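PDB 2GFG: BH2851 from Bacillus halodurans, which is of unknown function but, as a CYTH-domain protein and putative adenylate cyclase, probably acts on phosphate-containing substrates such as nucleotides or polyphosphates inside its antiparallel barrel. Local coordinates for residues A[46-58]-A[63-75]. Numbering follows the deposited sequence.
With EDO (1,2-ethanediol), chain F.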
loop_
_atom_site.group_PDB
_atom_site.type_symbol
_atom_site.label_atom_id
_atom_site.label_comp_id
_atom_site.label_asym_id
_atom_site.label_seq_id
_atom_site.Cartn_x
_atom_site.Cartn_y
_atom_site.Cartn_z
ATOM N N PHE A 46 -11.320 -11.594 9.877
ATOM C CA PHE A 46 -10.987 -10.326 9.203
ATOM C C PHE A 46 -11.309 -9.073 10.070
ATOM O O PHE A 46 -12.013 -8.158 9.622
ATOM C CB PHE A 46 -11.678 -10.236 7.815
ATOM C CG PHE A 46 -11.352 -11.393 6.892
ATOM C CD1 PHE A 46 -10.231 -11.341 6.052
ATOM C CD2 PHE A 46 -12.172 -12.529 6.852
ATOM C CE1 PHE A 46 -9.921 -12.412 5.194
ATOM C CE2 PHE A 46 -11.871 -13.609 5.990
ATOM C CZ PHE A 46 -10.750 -13.547 5.163
ATOM N N GLN A 47 -10.740 -9.027 11.282
ATOM C CA GLN A 47 -10.999 -7.906 12.233
ATOM C C GLN A 47 -10.434 -6.559 11.758
ATOM O O GLN A 47 -11.081 -5.518 11.934
ATOM C CB GLN A 47 -10.469 -8.239 13.637
ATOM C CG GLN A 47 -11.311 -9.280 14.366
ATOM C CD GLN A 47 -10.942 -9.453 15.840
ATOM O OE1 GLN A 47 -10.800 -10.580 16.326
ATOM N NE2 GLN A 47 -10.824 -8.332 16.566
ATOM N N LEU A 48 -9.241 -6.577 11.156
ATOM C CA LEU A 48 -8.637 -5.339 10.630
ATOM C C LEU A 48 -9.500 -4.744 9.510
ATOM O O LEU A 48 -9.680 -3.526 9.439
ATOM C CB LEU A 48 -7.208 -5.585 10.127
ATOM C CG LEU A 48 -6.132 -5.828 11.191
ATOM C CD1 LEU A 48 -4.880 -6.470 10.562
ATOM C CD2 LEU A 48 -5.772 -4.536 11.896
ATOM N N LYS A 49 -10.050 -5.613 8.661
ATOM C CA LYS A 49 -10.937 -5.184 7.573
ATOM C C LYS A 49 -12.200 -4.505 8.149
ATOM O O LYS A 49 -12.608 -3.448 7.682
ATOM C CB LYS A 49 -11.333 -6.391 6.686
ATOM C CG LYS A 49 -11.592 -6.047 5.206
ATOM C CD LYS A 49 -12.965 -5.453 4.977
ATOM C CE LYS A 49 -13.195 -5.147 3.504
ATOM N NZ LYS A 49 -14.452 -4.383 3.286
ATOM N N LYS A 50 -12.765 -5.106 9.200
ATOM C CA LYS A 50 -13.981 -4.576 9.858
ATOM C C LYS A 50 -13.747 -3.230 10.569
ATOM O O LYS A 50 -14.690 -2.481 10.801
ATOM C CB LYS A 50 -14.542 -5.606 10.844
ATOM C CG LYS A 50 -15.090 -6.852 10.162
ATOM C CD LYS A 50 -15.358 -7.968 11.144
ATOM C CE LYS A 50 -16.098 -9.126 10.468
ATOM N NZ LYS A 50 -16.360 -10.256 11.411
ATOM N N GLN A 51 -12.487 -2.942 10.919
ATOM C CA GLN A 51 -12.114 -1.634 11.478
ATOM C C GLN A 51 -11.431 -0.740 10.415
ATOM O O GLN A 51 -10.774 0.249 10.752
ATOM C CB GLN A 51 -11.221 -1.819 12.695
ATOM C CG GLN A 51 -11.897 -2.625 13.812
ATOM C CD GLN A 51 -11.213 -2.477 15.158
ATOM O OE1 GLN A 51 -10.701 -1.411 15.493
ATOM N NE2 GLN A 51 -11.259 -3.529 15.961
ATOM N N SER A 52 -11.664 -1.068 9.129
ATOM C CA SER A 52 -11.126 -0.310 7.982
ATOM C C SER A 52 -9.599 -0.102 8.067
ATOM O O SER A 52 -9.063 0.918 7.596
ATOM C CB SER A 52 -11.858 1.026 7.841
ATOM O OG SER A 52 -13.257 0.816 7.683
ATOM N N SER A 53 -8.907 -1.111 8.598
ATOM C CA SER A 53 -7.466 -1.042 8.797
ATOM C C SER A 53 -6.754 -2.131 8.029
ATOM O O SER A 53 -7.373 -3.133 7.613
ATOM C CB SER A 53 -7.134 -1.159 10.281
ATOM O OG SER A 53 -7.629 -0.040 10.996
ATOM N N ALA A 54 -5.445 -1.938 7.843
ATOM C CA ALA A 54 -4.608 -2.881 7.122
ATOM C C ALA A 54 -3.234 -2.972 7.776
ATOM O O ALA A 54 -2.602 -1.933 8.079
ATOM C CB ALA A 54 -4.473 -2.464 5.660
ATOM N N LEU A 55 -2.768 -4.209 7.980
ATOM C CA LEU A 55 -1.483 -4.480 8.609
ATOM C C LEU A 55 -0.616 -5.272 7.643
ATOM O O LEU A 55 -1.040 -6.315 7.131
ATOM C CB LEU A 55 -1.691 -5.279 9.898
ATOM C CG LEU A 55 -0.476 -5.542 10.797
ATOM C CD1 LEU A 55 0.005 -4.284 11.435
ATOM C CD2 LEU A 55 -0.829 -6.570 11.867
ATOM N N ARG A 56 0.591 -4.775 7.386
ATOM C CA ARG A 56 1.545 -5.469 6.514
ATOM C C ARG A 56 2.962 -5.367 7.030
ATOM O O ARG A 56 3.277 -4.505 7.865
ATOM C CB ARG A 56 1.496 -4.893 5.085
ATOM C CG ARG A 56 1.946 -3.417 4.983
ATOM C CD ARG A 56 2.255 -2.999 3.559
ATOM N NE ARG A 56 2.891 -1.664 3.529
ATOM C CZ ARG A 56 2.336 -0.536 3.042
ATOM N NH1 ARG A 56 1.167 -0.558 2.385
ATOM N NH2 ARG A 56 3.012 0.611 3.124
ATOM N N ILE A 57 3.802 -6.286 6.564
ATOM C CA ILE A 57 5.250 -6.136 6.633
ATOM C C ILE A 57 5.766 -6.001 5.192
ATOM O O ILE A 57 5.530 -6.879 4.370
ATOM C CB ILE A 57 5.928 -7.343 7.328
ATOM C CG1 ILE A 57 5.589 -7.348 8.819
ATOM C CG2 ILE A 57 7.461 -7.297 7.125
ATOM C CD1 ILE A 57 6.020 -8.615 9.554
ATOM N N ARG A 58 6.408 -4.870 4.888
ATOM C CA ARG A 58 6.968 -4.623 3.552
ATOM C C ARG A 58 8.435 -4.983 3.505
ATOM O O ARG A 58 9.189 -4.632 4.398
ATOM C CB ARG A 58 6.799 -3.160 3.148
ATOM C CG ARG A 58 7.403 -2.816 1.742
ATOM C CD ARG A 58 6.960 -1.458 1.251
ATOM N NE ARG A 58 5.553 -1.458 0.863
ATOM C CZ ARG A 58 4.904 -0.413 0.339
ATOM N NH1 ARG A 58 5.522 0.749 0.149
ATOM N NH2 ARG A 58 3.618 -0.537 0.009
ATOM N N ILE A 63 15.344 -4.110 3.282
ATOM C CA ILE A 63 14.791 -3.360 4.416
ATOM C C ILE A 63 13.342 -3.790 4.656
ATOM O O ILE A 63 12.516 -3.778 3.730
ATOM C CB ILE A 63 14.869 -1.835 4.187
ATOM C CG1 ILE A 63 16.329 -1.384 4.213
ATOM C CG2 ILE A 63 14.035 -1.059 5.273
ATOM C CD1 ILE A 63 16.553 -0.004 3.704
ATOM N N PHE A 64 13.046 -4.154 5.910
ATOM C CA PHE A 64 11.709 -4.572 6.326
ATOM C C PHE A 64 11.041 -3.479 7.125
ATOM O O PHE A 64 11.663 -2.885 8.015
ATOM C CB PHE A 64 11.792 -5.837 7.160
ATOM C CG PHE A 64 12.322 -7.008 6.414
ATOM C CD1 PHE A 64 13.689 -7.191 6.265
ATOM C CD2 PHE A 64 11.450 -7.918 5.800
ATOM C CE1 PHE A 64 14.187 -8.271 5.541
ATOM C CE2 PHE A 64 11.940 -9.011 5.101
ATOM C CZ PHE A 64 13.303 -9.183 4.957
ATOM N N THR A 65 9.764 -3.221 6.815
ATOM C CA THR A 65 8.984 -2.183 7.488
ATOM C C THR A 65 7.605 -2.726 7.898
ATOM O O THR A 65 6.825 -3.184 7.051
ATOM C CB THR A 65 8.797 -0.950 6.581
ATOM O OG1 THR A 65 10.079 -0.510 6.092
ATOM C CG2 THR A 65 8.123 0.198 7.341
ATOM N N PHE A 66 7.338 -2.695 9.202
ATOM C CA PHE A 66 6.049 -3.095 9.769
ATOM C C PHE A 66 5.131 -1.889 9.723
ATOM O O PHE A 66 5.483 -0.834 10.230
ATOM C CB PHE A 66 6.271 -3.563 11.229
ATOM C CG PHE A 66 5.117 -4.376 11.834
ATOM C CD1 PHE A 66 4.275 -5.185 11.038
ATOM C CD2 PHE A 66 5.000 -4.469 13.237
ATOM C CE1 PHE A 66 3.290 -5.973 11.620
ATOM C CE2 PHE A 66 4.007 -5.264 13.827
ATOM C CZ PHE A 66 3.152 -6.006 13.029
ATOM N N THR A 67 3.959 -2.034 9.090
ATOM C CA THR A 67 3.064 -0.874 8.856
ATOM C C THR A 67 1.609 -1.177 9.151
ATOM O O THR A 67 1.048 -2.161 8.645
ATOM C CB THR A 67 3.191 -0.351 7.394
ATOM O OG1 THR A 67 4.490 0.193 7.203
ATOM C CG2 THR A 67 2.144 0.738 7.093
ATOM N N LEU A 68 1.012 -0.337 9.996
ATOM C CA LEU A 68 -0.426 -0.324 10.203
ATOM C C LEU A 68 -1.014 0.902 9.489
ATOM O O LEU A 68 -0.396 1.974 9.475
ATOM C CB LEU A 68 -0.750 -0.262 11.703
ATOM C CG LEU A 68 -2.236 -0.149 12.105
ATOM C CD1 LEU A 68 -3.036 -1.363 11.642
ATOM C CD2 LEU A 68 -2.367 0.038 13.615
ATOM N N LYS A 69 -2.171 0.712 8.844
ATOM C CA LYS A 69 -2.975 1.818 8.292
ATOM C C LYS A 69 -4.325 1.755 8.932
ATOM O O LYS A 69 -4.949 0.707 8.915
ATOM C CB LYS A 69 -3.141 1.682 6.784
ATOM C CG LYS A 69 -1.886 1.927 5.990
ATOM C CD LYS A 69 -2.140 1.751 4.485
ATOM C CE LYS A 69 -0.873 1.999 3.674
ATOM N NZ LYS A 69 -1.116 1.964 2.200
ATOM N N GLN A 70 -4.773 2.872 9.522
ATOM C CA GLN A 70 -6.101 2.937 10.187
ATOM C C GLN A 70 -6.820 4.240 9.830
ATOM O O GLN A 70 -6.198 5.161 9.303
ATOM C CB GLN A 70 -5.951 2.800 11.718
ATOM C CG GLN A 70 -5.139 3.912 12.381
ATOM C CD GLN A 70 -4.820 3.610 13.836
ATOM O OE1 GLN A 70 -3.668 3.336 14.182
ATOM N NE2 GLN A 70 -5.852 3.636 14.698
ATOM N N PRO A 71 -8.153 4.299 10.062
ATOM C CA PRO A 71 -8.908 5.532 9.786
ATOM C C PRO A 71 -8.404 6.775 10.558
ATOM O O PRO A 71 -7.823 6.655 11.643
ATOM C CB PRO A 71 -10.333 5.172 10.215
ATOM C CG PRO A 71 -10.406 3.713 10.089
ATOM C CD PRO A 71 -9.057 3.197 10.466
ATOM N N HIS A 72 -8.622 7.943 9.967
ATOM C CA HIS A 72 -8.166 9.220 10.525
ATOM C C HIS A 72 -9.043 10.322 9.933
ATOM O O HIS A 72 -9.545 10.161 8.821
ATOM C CB HIS A 72 -6.696 9.449 10.152
ATOM C CG HIS A 72 -6.000 10.446 11.018
ATOM N ND1 HIS A 72 -5.725 11.733 10.601
ATOM C CD2 HIS A 72 -5.519 10.349 12.280
ATOM C CE1 HIS A 72 -5.104 12.382 11.569
ATOM N NE2 HIS A 72 -4.965 11.565 12.598
ATOM N N PRO A 73 -9.304 11.423 10.707
ATOM C CA PRO A 73 -10.150 12.515 10.177
ATOM C C PRO A 73 -9.852 12.864 8.705
ATOM O O PRO A 73 -10.755 12.821 7.869
ATOM C CB PRO A 73 -9.820 13.682 11.101
ATOM C CG PRO A 73 -9.542 13.031 12.422
ATOM C CD PRO A 73 -8.912 11.677 12.111
ATOM N N ALA A 74 -8.574 13.115 8.399
ATOM C CA ALA A 74 -8.121 13.344 7.023
ATOM C C ALA A 74 -7.259 12.161 6.561
ATOM O O ALA A 74 -6.223 11.883 7.147
ATOM C CB ALA A 74 -7.335 14.626 6.941
ATOM N N GLY A 75 -7.729 11.440 5.540
ATOM C CA GLY A 75 -6.992 10.304 4.983
ATOM C C GLY A 75 -6.904 9.130 5.945
ATOM O O GLY A 75 -7.858 8.852 6.693
HETATM C C1 EDO F . 8.836 1.578 1.867
HETATM O O1 EDO F . 8.582 1.986 0.517
HETATM C C2 EDO F . 7.666 1.988 2.768
HETATM O O2 EDO F . 7.990 1.746 4.146
HETATM O O HOH W 1 -0.748 -1.513 6.102
HETATM O O HOH W 2 5.472 -0.998 5.070
HETATM O O HOH W 3 10.502 -2.044 3.815
#
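Ala54, Arg56 and Arg58 pair with Lys69, Thr67 and Thr65 respectively, two backbone hydrogen bonds a pair, and the axes of the two strands run at 171°, the signature of an antiparallel beta hairpin. Its arms, 54-58 and 63-71, are neighbouring strands of the closed CYTH barrel, flanked by strands 34-42 and 76-83. At the non-hydrogen-bonded pairs, Leu55 with Leu68 and Ile57 with Phe66, the side chains turn to one face, where helix 101-108 meets Leu55, Phe66 and Leu68, and Ile57 packs on Phe41. Phe66 has CG anti to its backbone N (chi1 -164°), which swings the ring across the strand boundary: CD1 lies 3.4 Å from Ile57 CG1, and CE1 lies 3.7 Å from Leu55 CD1. The other face carries Arg56, Arg58 and Lys69, with Thr65 and Thr67 as polar neighbours, consistent with the basic lining that CYTH barrels use to hold phosphate-bearing substrates. Arg56 runs alongside Thr67, whose CG2 sits over one guanidinium face, while Arg58 NH2 lies over the guanidinium centre, 3.2 Å above the plane. Arg56 NH1 comes 3.4 Å from Lys69 NZ, two donors not bonded to each other; Glu7 forms a salt bridge with Lys69, and Glu78 is a long, weak ion-pair partner of Arg56. Replacing Arg56 by an alanine would probably strip Arg58 of the group lying against its guanidinium face, although Asn38 would still hold Arg58 NE, and leave water 2 without its NE donor. Asn80 takes Thr67 OG1. At the helical end, Ser52 closes helix 47-50 as the C-prime residue of a Schellman motif, its CB against Pro71 CG. On the polar face, water 2 lies at the edge of the Arg56 guanidinium, in its plane, accepting from NE at 3.1 Å and donating to Thr65 O and, at 2.6 Å, to Thr67 OG1.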